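Local structure of putative short-chain dehydrogenase/reductase (Burkholderia xenovorans, 5IZ4) at residues R137-V140 against P141-E145; N181-T184 against L185-R189; R189-A192 against P193-V197; W246-T249 against A250-A254. The protein is a putative NAD(P)-dependent oxidoreductase of the short-chain dehydrogenase/reductase family, possibly a 3-oxoacyl-[acyl-carrier-protein] reductase, and binds ADP in its nucleotide pocket. All blocks are in the same frame, centred on the assembly; numbering follows the deposited sequence.

Contact 1: residues R137-V140 against P141-E145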
# COMPACT_ATOMS: atom_id res chain seq x y z
N ARG A 137 -5.80 -4.94 25.22
CA ARG A 137 -7.04 -5.50 25.74
C ARG A 137 -7.25 -5.14 27.20
O ARG A 137 -8.37 -4.81 27.61
CB ARG A 137 -7.07 -7.02 25.56
CG ARG A 137 -8.28 -7.68 26.23
CD ARG A 137 -8.37 -9.20 25.96
NE ARG A 137 -7.23 -9.95 26.51
CZ ARG A 137 -6.97 -11.22 26.23
NH1 ARG A 137 -7.78 -11.90 25.42
NH2 ARG A 137 -5.91 -11.81 26.77
N ALA A 138 -6.19 -5.24 28.02
CA ALA A 138 -6.34 -4.95 29.44
C ALA A 138 -6.73 -3.50 29.68
O ALA A 138 -7.50 -3.21 30.61
CB ALA A 138 -5.04 -5.28 30.18
N ALA A 139 -6.25 -2.58 28.84
CA ALA A 139 -6.49 -1.15 28.97
C ALA A 139 -7.79 -0.69 28.33
O ALA A 139 -8.23 0.43 28.63
CB ALA A 139 -5.33 -0.37 28.34
N VAL A 140 -8.41 -1.52 27.48
CA VAL A 140 -9.57 -1.06 26.71
C VAL A 140 -10.71 -0.56 27.59
O VAL A 140 -11.27 0.51 27.28
CB VAL A 140 -10.02 -2.17 25.74
CG1 VAL A 140 -11.50 -2.04 25.41
CG2 VAL A 140 -9.18 -2.15 24.46
N PRO A 141 -11.12 -1.24 28.66
CA PRO A 141 -12.23 -0.69 29.47
C PRO A 141 -11.98 0.73 29.96
O PRO A 141 -12.85 1.60 29.80
CB PRO A 141 -12.34 -1.70 30.63
CG PRO A 141 -11.93 -3.00 30.01
CD PRO A 141 -10.79 -2.63 29.07
N LEU A 142 -10.80 1.00 30.52
CA LEU A 142 -10.50 2.35 30.99
C LEU A 142 -10.32 3.32 29.82
O LEU A 142 -10.72 4.49 29.92
CB LEU A 142 -9.27 2.35 31.89
CG LEU A 142 -9.57 2.09 33.37
CD1 LEU A 142 -8.29 1.89 34.15
CD2 LEU A 142 -10.38 3.24 33.94
N LEU A 143 -9.70 2.87 28.73
CA LEU A 143 -9.56 3.74 27.56
C LEU A 143 -10.92 4.19 27.04
O LEU A 143 -11.10 5.37 26.70
CB LEU A 143 -8.79 3.02 26.45
CG LEU A 143 -7.27 3.03 26.60
CD1 LEU A 143 -6.65 1.93 25.74
CD2 LEU A 143 -6.70 4.40 26.19
N ARG A 144 -11.88 3.27 26.98
CA ARG A 144 -13.20 3.63 26.48
C ARG A 144 -13.92 4.55 27.46
O ARG A 144 -14.58 5.51 27.06
CB ARG A 144 -14.01 2.37 26.22
CG ARG A 144 -15.34 2.64 25.55
CD ARG A 144 -16.12 1.36 25.31
NE ARG A 144 -15.52 0.51 24.29
CZ ARG A 144 -15.05 -0.71 24.52
NH1 ARG A 144 -15.10 -1.22 25.74
NH2 ARG A 144 -14.55 -1.43 23.53
N GLU A 145 -13.78 4.28 28.76
CA GLU A 145 -14.43 5.12 29.76
C GLU A 145 -13.83 6.51 29.81
O GLU A 145 -14.53 7.48 30.13
CB GLU A 145 -14.34 4.45 31.13
CG GLU A 145 -15.15 5.14 32.21
CD GLU A 145 -16.65 5.09 31.95
OE1 GLU A 145 -17.12 4.06 31.40
OE2 GLU A 145 -17.35 6.07 32.27
O HOH W 1 -9.09 -1.06 31.60
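Ala-139 and Leu-143, one turn apart, are joined twice, once through the backbone and once through their side chains. In the backbone, Leu-143 N donates to Ala-139 O at 2.9 Å, and Arg-144 N reaches Val-140 O at 2.8 Å; both bonds are close to straight. The turn before them is different, because Pro-141 has no N-H to give. Its ring carbon CD faces the carbonyls instead, 3.6 Å from Arg-137 O. The helix kinks here, and a water fills the missing link, donating to Ala-138 O and accepting from Leu-142 N, each at 2.9 Å.

This is a proline kink within helix 118-146, one of the long helices flanking the parallel sheet of the Rossmann-type SDR fold. Ala-138 and Leu-142 turn to helix 78-92, whereas Val-140 and Arg-144 meet Leu-191 of helix 171-191.

Among the apolar contacts, the CD1 methyl of Leu-143 lies 3.7 Å from Ala-139 CB. The peptide bond itself holds Val-140 CB 3.4 Å from Pro-141 CD. Arg-144 bends at chi3 (-69°), which folds its guanidinium back along the helix until NH2 is 3.6 Å from Val-140 CG1. Arg-137, two turns earlier, takes no part in this packing; it forms a salt bridge with Asp-78 and donates from NH1 to the carbonyls of Phe-113 and Ile-116 of the second subunit.

Contact 2: residues N181-T184 against L185-R189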
# COMPACT_ATOMS: atom_id res chain seq x y z
N ASN A 181 1.11 -4.57 12.35
CA ASN A 181 0.45 -3.67 11.41
C ASN A 181 -0.99 -4.10 11.15
O ASN A 181 -1.91 -3.28 11.19
CB ASN A 181 1.26 -3.59 10.12
CG ASN A 181 2.62 -2.97 10.32
OD1 ASN A 181 2.88 -2.37 11.36
ND2 ASN A 181 3.49 -3.08 9.32
N THR A 182 -1.20 -5.39 10.87
CA THR A 182 -2.56 -5.87 10.62
C THR A 182 -3.41 -5.81 11.88
O THR A 182 -4.60 -5.47 11.82
CB THR A 182 -2.51 -7.30 10.09
OG1 THR A 182 -1.74 -7.33 8.88
CG2 THR A 182 -3.91 -7.82 9.82
N LEU A 183 -2.83 -6.19 13.02
CA LEU A 183 -3.57 -6.14 14.28
C LEU A 183 -4.05 -4.73 14.56
O LEU A 183 -5.17 -4.53 15.05
CB LEU A 183 -2.68 -6.63 15.43
CG LEU A 183 -3.38 -6.85 16.77
CD1 LEU A 183 -3.65 -8.34 16.99
CD2 LEU A 183 -2.51 -6.31 17.90
N THR A 184 -3.22 -3.74 14.25
CA THR A 184 -3.60 -2.34 14.40
C THR A 184 -4.88 -2.03 13.62
O THR A 184 -5.75 -1.30 14.12
CB THR A 184 -2.44 -1.46 13.95
OG1 THR A 184 -1.31 -1.70 14.82
CG2 THR A 184 -2.81 0.01 13.99
N LEU A 185 -5.03 -2.60 12.42
CA LEU A 185 -6.24 -2.37 11.63
C LEU A 185 -7.46 -2.95 12.31
O LEU A 185 -8.51 -2.30 12.38
CB LEU A 185 -6.08 -2.97 10.23
CG LEU A 185 -4.94 -2.41 9.40
CD1 LEU A 185 -4.95 -3.10 8.05
CD2 LEU A 185 -5.08 -0.92 9.25
N SER A 186 -7.37 -4.20 12.79
CA SER A 186 -8.52 -4.80 13.45
C SER A 186 -8.90 -3.99 14.69
O SER A 186 -10.09 -3.71 14.91
CB SER A 186 -8.21 -6.25 13.83
OG SER A 186 -9.30 -6.77 14.58
N LEU A 187 -7.91 -3.64 15.50
CA LEU A 187 -8.19 -2.89 16.73
C LEU A 187 -8.82 -1.55 16.42
O LEU A 187 -9.79 -1.14 17.06
CB LEU A 187 -6.91 -2.71 17.53
CG LEU A 187 -6.30 -3.97 18.18
CD1 LEU A 187 -4.95 -3.62 18.79
CD2 LEU A 187 -7.23 -4.57 19.23
N ALA A 188 -8.29 -0.84 15.41
CA ALA A 188 -8.87 0.44 15.03
C ALA A 188 -10.33 0.27 14.61
O ALA A 188 -11.20 1.05 15.01
CB ALA A 188 -8.06 1.07 13.90
N ARG A 189 -10.60 -0.74 13.78
CA ARG A 189 -11.97 -0.93 13.30
C ARG A 189 -12.91 -1.26 14.44
O ARG A 189 -14.05 -0.76 14.49
CB ARG A 189 -12.00 -2.04 12.24
CG ARG A 189 -13.37 -2.27 11.63
CD ARG A 189 -13.36 -3.37 10.58
NE ARG A 189 -12.60 -2.99 9.38
CZ ARG A 189 -11.39 -3.45 9.09
NH1 ARG A 189 -10.79 -4.32 9.90
NH2 ARG A 189 -10.78 -3.04 7.98
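Leu-187 N and Ala-188 N bind Leu-183 O and Thr-184 O, both at 2.9 Å, in the regular i to i+4 pattern of helix 171-191, a long helix that packs on the sheet of this SDR fold and forms part of a subunit interface. The bond from Leu-187 is almost straight (171°). One and two residues earlier the ladder is looser: Ser-186 N reaches Thr-182 O at 3.2 Å, while Leu-185 N divides itself weakly between Asn-181 O and Thr-182 O.

The hydroxyls find their partners outside the segment, in different directions. Thr-184 OG1 lies beside its own backbone N (chi1 -63°), from where it bonds to Val-180 O of the preceding turn and to Asn-157. Ser-186 OG meets His-110 of the second subunit, and Thr-182 OG1 meets Gly-163 O of that same subunit.

Packing differs around the helix. Leu-185 faces Leu-164 of the second subunit, whereas Leu-183 and Leu-187 turn to helix 118-146. Thr-184 and Ala-188 rest on Val-197 of strand 195-202. Between the two leucines of the helix-facing side, the branches cross at an angle, and the methyl CD2 of Leu-183 touches CD1 of Leu-187 at 3.7 Å.

Contact 3: residues R189-A192 against P193-V197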
# COMPACT_ATOMS: atom_id res chain seq x y z
N ARG A 189 -10.60 -0.74 13.78
CA ARG A 189 -11.97 -0.93 13.30
C ARG A 189 -12.91 -1.26 14.44
O ARG A 189 -14.05 -0.76 14.49
CB ARG A 189 -12.00 -2.04 12.24
CG ARG A 189 -13.37 -2.27 11.63
CD ARG A 189 -13.36 -3.37 10.58
NE ARG A 189 -12.60 -2.99 9.38
CZ ARG A 189 -11.39 -3.45 9.09
NH1 ARG A 189 -10.79 -4.32 9.90
NH2 ARG A 189 -10.78 -3.04 7.98
N ASN A 190 -12.47 -2.09 15.38
CA ASN A 190 -13.39 -2.59 16.39
C ASN A 190 -13.46 -1.73 17.65
O ASN A 190 -14.40 -1.91 18.44
CB ASN A 190 -13.01 -4.02 16.75
CG ASN A 190 -13.36 -4.98 15.64
OD1 ASN A 190 -14.49 -5.45 15.56
ND2 ASN A 190 -12.40 -5.24 14.75
N LEU A 191 -12.52 -0.82 17.86
CA LEU A 191 -12.59 0.07 19.01
C LEU A 191 -13.09 1.46 18.65
O LEU A 191 -13.34 2.27 19.55
CB LEU A 191 -11.22 0.16 19.70
CG LEU A 191 -10.73 -1.18 20.30
CD1 LEU A 191 -9.30 -1.05 20.81
CD2 LEU A 191 -11.65 -1.65 21.42
N ALA A 192 -13.24 1.76 17.36
CA ALA A 192 -13.92 2.98 16.96
C ALA A 192 -15.33 2.97 17.55
O ALA A 192 -15.96 1.92 17.65
CB ALA A 192 -14.00 3.08 15.44
N PRO A 193 -15.88 4.14 17.91
CA PRO A 193 -15.31 5.48 17.71
C PRO A 193 -14.58 6.04 18.93
O PRO A 193 -14.00 7.12 18.82
CB PRO A 193 -16.55 6.32 17.42
CG PRO A 193 -17.59 5.70 18.27
CD PRO A 193 -17.31 4.21 18.25
N HIS A 194 -14.59 5.30 20.05
CA HIS A 194 -14.11 5.85 21.32
C HIS A 194 -12.60 5.81 21.44
O HIS A 194 -12.03 6.63 22.16
CB HIS A 194 -14.74 5.09 22.48
CG HIS A 194 -16.23 5.03 22.41
ND1 HIS A 194 -16.91 3.90 22.01
CD2 HIS A 194 -17.17 5.97 22.65
CE1 HIS A 194 -18.21 4.14 22.03
NE2 HIS A 194 -18.39 5.39 22.41
N ILE A 195 -11.94 4.89 20.76
CA ILE A 195 -10.49 4.72 20.85
C ILE A 195 -9.92 4.68 19.44
O ILE A 195 -10.43 3.95 18.58
CB ILE A 195 -10.10 3.43 21.60
CG1 ILE A 195 -10.78 3.37 22.97
CG2 ILE A 195 -8.58 3.34 21.74
CD1 ILE A 195 -10.75 1.95 23.62
N ARG A 196 -8.88 5.47 19.19
CA ARG A 196 -8.13 5.41 17.94
C ARG A 196 -6.90 4.54 18.14
O ARG A 196 -6.29 4.55 19.21
CB ARG A 196 -7.71 6.82 17.50
CG ARG A 196 -8.90 7.71 17.17
CD ARG A 196 -8.45 9.13 16.82
NE ARG A 196 -7.90 9.81 17.99
CZ ARG A 196 -6.61 10.03 18.19
NH1 ARG A 196 -5.71 9.61 17.31
NH2 ARG A 196 -6.21 10.66 19.29
N VAL A 197 -6.54 3.77 17.12
CA VAL A 197 -5.40 2.86 17.20
C VAL A 197 -4.54 3.07 15.97
O VAL A 197 -5.02 2.93 14.83
CB VAL A 197 -5.84 1.39 17.31
CG1 VAL A 197 -4.61 0.49 17.61
CG2 VAL A 197 -6.92 1.20 18.38
O HOH W 2 -14.89 1.33 21.65
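Leu-191 O is gripped from three directions as the chain leaves its helix. Ile-195 N donates to it at 3.2 Å from above the carbonyl plane, 42° out of it, and His-194 N adds a weak bond at 3.3 Å. A water supplies the shortest link, donating to the same oxygen at 2.8 Å. That water also lies in the plane of the His-194 imidazole, at its ND1 edge, and so ties the ring to the helix end.

Between these partners the chain reverses through a cis peptide bond joining Ala-192 to Pro-193. Pro-193 CG stands 4.1 Å above the centre of the His-194 ring and covers one of its faces. The tight turn belongs to a helix-to-strand connection of the Rossmann-type fold, in which helix 171-191 leads directly into the parallel strand 195-202.

The side chains close the angle between helix and strand. Leu-191 CB meets Ile-195 CB at 3.9 Å; with CG beside its backbone N (chi1 -64°), Leu-191 extends further inward, and its side chain crosses that of Val-197 at an angle, Leu-191 CD1 lying 4.1 Å from Val-197 CG2. Ile-195 also packs on Leu-143 of helix 118-146 and on strand 153-158. On the outer side of the turn, Ala-192 and Pro-193 rest against Pro-231 of the third subunit.

Contact 4: residues W246-T249 against A250-A254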
# COMPACT_ATOMS: atom_id res chain seq x y z
N TRP A 246 3.11 11.38 20.65
CA TRP A 246 2.38 12.48 21.29
C TRP A 246 1.45 13.18 20.30
O TRP A 246 0.29 13.45 20.63
CB TRP A 246 3.36 13.49 21.90
CG TRP A 246 2.70 14.80 22.25
CD1 TRP A 246 2.83 15.99 21.58
CD2 TRP A 246 1.76 15.03 23.30
NE1 TRP A 246 2.05 16.95 22.18
CE2 TRP A 246 1.38 16.38 23.23
CE3 TRP A 246 1.21 14.22 24.29
CZ2 TRP A 246 0.47 16.94 24.12
CZ3 TRP A 246 0.30 14.78 25.18
CH2 TRP A 246 -0.06 16.13 25.09
N PHE A 247 1.93 13.46 19.09
CA PHE A 247 1.08 14.13 18.11
C PHE A 247 -0.16 13.31 17.79
O PHE A 247 -1.28 13.83 17.77
CB PHE A 247 1.84 14.43 16.81
CG PHE A 247 0.92 14.76 15.66
CD1 PHE A 247 0.36 16.02 15.54
CD2 PHE A 247 0.56 13.78 14.74
CE1 PHE A 247 -0.51 16.31 14.51
CE2 PHE A 247 -0.32 14.07 13.71
CZ PHE A 247 -0.85 15.34 13.60
N LEU A 248 0.03 12.02 17.50
CA LEU A 248 -1.10 11.16 17.17
C LEU A 248 -2.11 11.13 18.31
O LEU A 248 -3.32 11.04 18.07
CB LEU A 248 -0.63 9.74 16.84
CG LEU A 248 0.09 9.60 15.50
CD1 LEU A 248 0.52 8.15 15.30
CD2 LEU A 248 -0.83 10.05 14.36
N THR A 249 -1.63 11.20 19.55
CA THR A 249 -2.54 11.16 20.69
C THR A 249 -3.29 12.48 20.87
O THR A 249 -4.51 12.49 21.03
CB THR A 249 -1.75 10.80 21.94
OG1 THR A 249 -1.20 9.49 21.77
CG2 THR A 249 -2.63 10.87 23.20
N ALA A 250 -2.57 13.59 20.84
CA ALA A 250 -3.14 14.85 21.29
C ALA A 250 -3.76 15.69 20.18
O ALA A 250 -4.62 16.53 20.47
CB ALA A 250 -2.06 15.68 22.00
N HIS A 251 -3.37 15.48 18.93
CA HIS A 251 -3.69 16.45 17.89
C HIS A 251 -4.20 15.80 16.61
O HIS A 251 -4.22 16.46 15.56
CB HIS A 251 -2.48 17.32 17.57
CG HIS A 251 -2.02 18.14 18.72
ND1 HIS A 251 -2.84 19.04 19.36
CD2 HIS A 251 -0.81 18.22 19.34
CE1 HIS A 251 -2.17 19.63 20.34
NE2 HIS A 251 -0.93 19.15 20.35
N ALA A 252 -4.65 14.55 16.66
CA ALA A 252 -5.03 13.80 15.45
C ALA A 252 -6.36 13.08 15.63
O ALA A 252 -6.44 11.86 15.48
CB ALA A 252 -3.92 12.81 15.09
N PRO A 253 -7.45 13.81 15.90
CA PRO A 253 -8.73 13.13 16.15
C PRO A 253 -9.30 12.39 14.94
O PRO A 253 -10.24 11.61 15.11
CB PRO A 253 -9.66 14.27 16.58
CG PRO A 253 -9.07 15.49 15.93
CD PRO A 253 -7.58 15.28 15.98
N ALA A 254 -8.78 12.62 13.73
CA ALA A 254 -9.28 11.92 12.57
C ALA A 254 -8.43 10.73 12.17
O ALA A 254 -8.79 10.03 11.22
CB ALA A 254 -9.39 12.87 11.37
O HOH W 3 1.35 19.71 21.78
O HOH W 4 -6.45 13.74 19.28
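The methyl of Ala-250 is the bump that the Trp-246 indole receives. Its CB lies over one face of the six-membered ring, 3.6 Å from the centroid and only 16° off the normal, a CH-pi contact. A second flat wall meets the same methyl: CB stands 3.9 Å above the plane of the His-251 imidazole, over its centre. The indole and imidazole planes are perpendicular, making a corner around Ala-250 CB. A water closes the corner at the ring edges, accepting from Trp-246 NE1 at 2.9 Å and lying 2.7 Å from His-251 NE2.

A second hollow is built by Phe-247, whose ring swings anti to the backbone N (chi1 163°) and reaches across to the following loop, crossing the His-251 side chain obliquely. Its CD1 meets His-251 CB at 3.7 Å, and its other edge carbon CE2 approaches the Ala-252 methyl, which also sits 4.2 Å from Leu-248 CD2. The ring also stacks on Phe-247 of the third subunit, while Trp-246 meets Phe-34 and Trp-39 edge-to-face.

Backbone bonds hold the shape: Ala-250 N to Trp-246 O and His-251 N to Phe-247 O, each 2.9 Å. A further water joins Thr-249 O to Ala-252 N. All this lies at the C-terminal end of helix 238-250, where the chain departs toward strand 259-262, the last strand of the SDR sheet.

All four contacts are local, but they sample different helical settings. Contacts 1 and 2 lie inside helices 118-146 and 171-191 and are mainly buried; the first has a proline break mended by water, the second an unbroken ladder. Contacts 3 and 4 occupy helix ends, are only partly buried, and rely more on waters and rings. Contact 2 runs straight into contact 3, with Arg-189 in common. Contact 3 packs on both contact 1 and contact 2, and reaches contact 4 through Arg-196 NH1, 2.9 Å from Leu-248 O. Contacts 2, 3 and 4 also meet the third subunit.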